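Local coordinates for phage-related conserved hypothetical protein, BB2244 (Bordetella bronchiseptica, PDB 2BDV) that is of unknown function but belongs to the SOS response-associated peptidase (SRAP) family, so it may bind damaged single-stranded DNA at abasic sites, at residues A174-W177 with A181-V184. Residues are numbered along the deposited sequence; the frame is centred on the assembly and turned at random.
Sequences AREW and ATPV
The short connection between two consecutive helices, 171-178 and 184-191, folds back so that Thr182 meets the last turn of the first helix at Glu176. This is local packing at a helix C-terminal end within the SRAP fold, and it buries just 106 Å² between the two segments. The CA atoms of Glu176 and Thr182 are 6.5 Å apart. Carbonyls in a final helical turn point out along the axis toward whatever follows, and threonine suits this place because its hydroxyl can donate to one of them while its methyl packs on the aliphatic part of Glu176. The hydroxyl hydrogen-bonds to the backbone O of Asp179, and the backbone O of Glu176, 3.1 Å from OG1 of Thr182, competes for the same proton. With chi1 at 72°, OG1 sits between the threonine's own backbone N and carbonyl carbon, while CG2 lies anti to that carbon, which places it against the glutamate. There the methyl packs 3.6 Å from CG of Glu176, so the aliphatic part of a charged residue supplies the nonpolar half of the contact. Beyond CG the glutamate chain runs extended, and its carboxylate forms a salt bridge through OE2 with Arg186, which links helix 171-178 directly to helix 184-191. Trp177 points the other way, its large ring packed on Leu96, Ala130, Leu132 and Ala187 and its NE1 hydrogen-bonded to the carbonyl of Ile95, which joins the helix to the strands beneath. Both branches of the threonine crowd one carbonyl oxygen: CG2 of Thr182 is modelled 3.0 Å from the backbone O of Glu176, a methyl-oxygen approach short enough to be doubtful.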
loop_
_atom_site.group_PDB
_atom_site.type_symbol
_atom_site.label_atom_id
_atom_site.label_comp_id
_atom_site.label_asym_id
_atom_site.label_seq_id
_atom_site.Cartn_x
_atom_site.Cartn_y
_atom_site.Cartn_z
ATOM N N ALA A 174 10.806 -8.267 -0.951
ATOM C CA ALA A 174 9.366 -8.424 -0.868
ATOM C C ALA A 174 9.031 -9.853 -0.444
ATOM O O ALA A 174 8.116 -10.071 0.353
ATOM C CB ALA A 174 8.735 -8.110 -2.219
ATOM N N ARG A 175 9.761 -10.823 -0.988
ATOM C CA ARG A 175 9.541 -12.222 -0.639
ATOM C C ARG A 175 9.882 -12.436 0.820
ATOM O O ARG A 175 9.166 -13.124 1.534
ATOM C CB ARG A 175 10.418 -13.152 -1.484
ATOM C CG ARG A 175 10.062 -13.161 -2.945
ATOM C CD ARG A 175 11.120 -13.847 -3.793
ATOM N NE ARG A 175 10.988 -13.362 -5.162
ATOM C CZ ARG A 175 11.988 -12.895 -5.895
ATOM N NH1 ARG A 175 13.219 -12.855 -5.397
ATOM N NH2 ARG A 175 11.742 -12.431 -7.112
ATOM N N GLU A 176 10.986 -11.850 1.267
ATOM C CA GLU A 176 11.374 -12.015 2.659
ATOM C C GLU A 176 10.308 -11.406 3.564
ATOM O O GLU A 176 9.971 -11.979 4.590
ATOM C CB GLU A 176 12.710 -11.344 2.918
ATOM C CG GLU A 176 13.637 -12.152 3.792
ATOM C CD GLU A 176 14.944 -11.430 4.002
ATOM O OE1 GLU A 176 15.349 -10.696 3.077
ATOM O OE2 GLU A 176 15.567 -11.594 5.073
ATOM N N TRP A 177 9.772 -10.252 3.170
ATOM C CA TRP A 177 8.744 -9.588 3.957
ATOM C C TRP A 177 7.507 -10.466 4.188
ATOM O O TRP A 177 7.033 -10.572 5.313
ATOM C CB TRP A 177 8.350 -8.265 3.280
ATOM C CG TRP A 177 7.180 -7.530 3.907
ATOM C CD1 TRP A 177 5.891 -7.492 3.442
ATOM C CD2 TRP A 177 7.210 -6.689 5.068
ATOM N NE1 TRP A 177 5.120 -6.674 4.237
ATOM C CE2 TRP A 177 5.901 -6.174 5.245
ATOM C CE3 TRP A 177 8.212 -6.322 5.979
ATOM C CZ2 TRP A 177 5.573 -5.304 6.296
ATOM C CZ3 TRP A 177 7.884 -5.459 7.020
ATOM C CH2 TRP A 177 6.572 -4.962 7.170
ATOM N N ALA A 181 8.420 -16.957 8.186
ATOM C CA ALA A 181 9.608 -17.389 8.912
ATOM C C ALA A 181 10.543 -16.238 9.287
ATOM O O ALA A 181 11.320 -16.351 10.238
ATOM C CB ALA A 181 10.368 -18.424 8.091
ATOM N N THR A 182 10.486 -15.134 8.546
ATOM C CA THR A 182 11.364 -14.002 8.849
ATOM C C THR A 182 10.924 -13.300 10.126
ATOM O O THR A 182 9.773 -12.896 10.258
ATOM C CB THR A 182 11.391 -12.969 7.703
ATOM O OG1 THR A 182 10.145 -12.270 7.658
ATOM C CG2 THR A 182 11.627 -13.661 6.372
ATOM N N PRO A 183 11.841 -13.146 11.088
ATOM C CA PRO A 183 11.530 -12.487 12.360
ATOM C C PRO A 183 11.178 -11.014 12.191
ATOM O O PRO A 183 11.558 -10.386 11.202
ATOM C CB PRO A 183 12.804 -12.696 13.174
ATOM C CG PRO A 183 13.866 -12.657 12.121
ATOM C CD PRO A 183 13.267 -13.515 11.023
ATOM N N VAL A 184 10.441 -10.482 13.165
ATOM C CA VAL A 184 10.008 -9.084 13.172
ATOM C C VAL A 184 11.193 -8.126 13.067
ATOM O O VAL A 184 11.092 -7.054 12.463
ATOM C CB VAL A 184 9.231 -8.750 14.479
ATOM C CG1 VAL A 184 8.856 -7.273 14.515
ATOM C CG2 VAL A 184 7.987 -9.612 14.579
#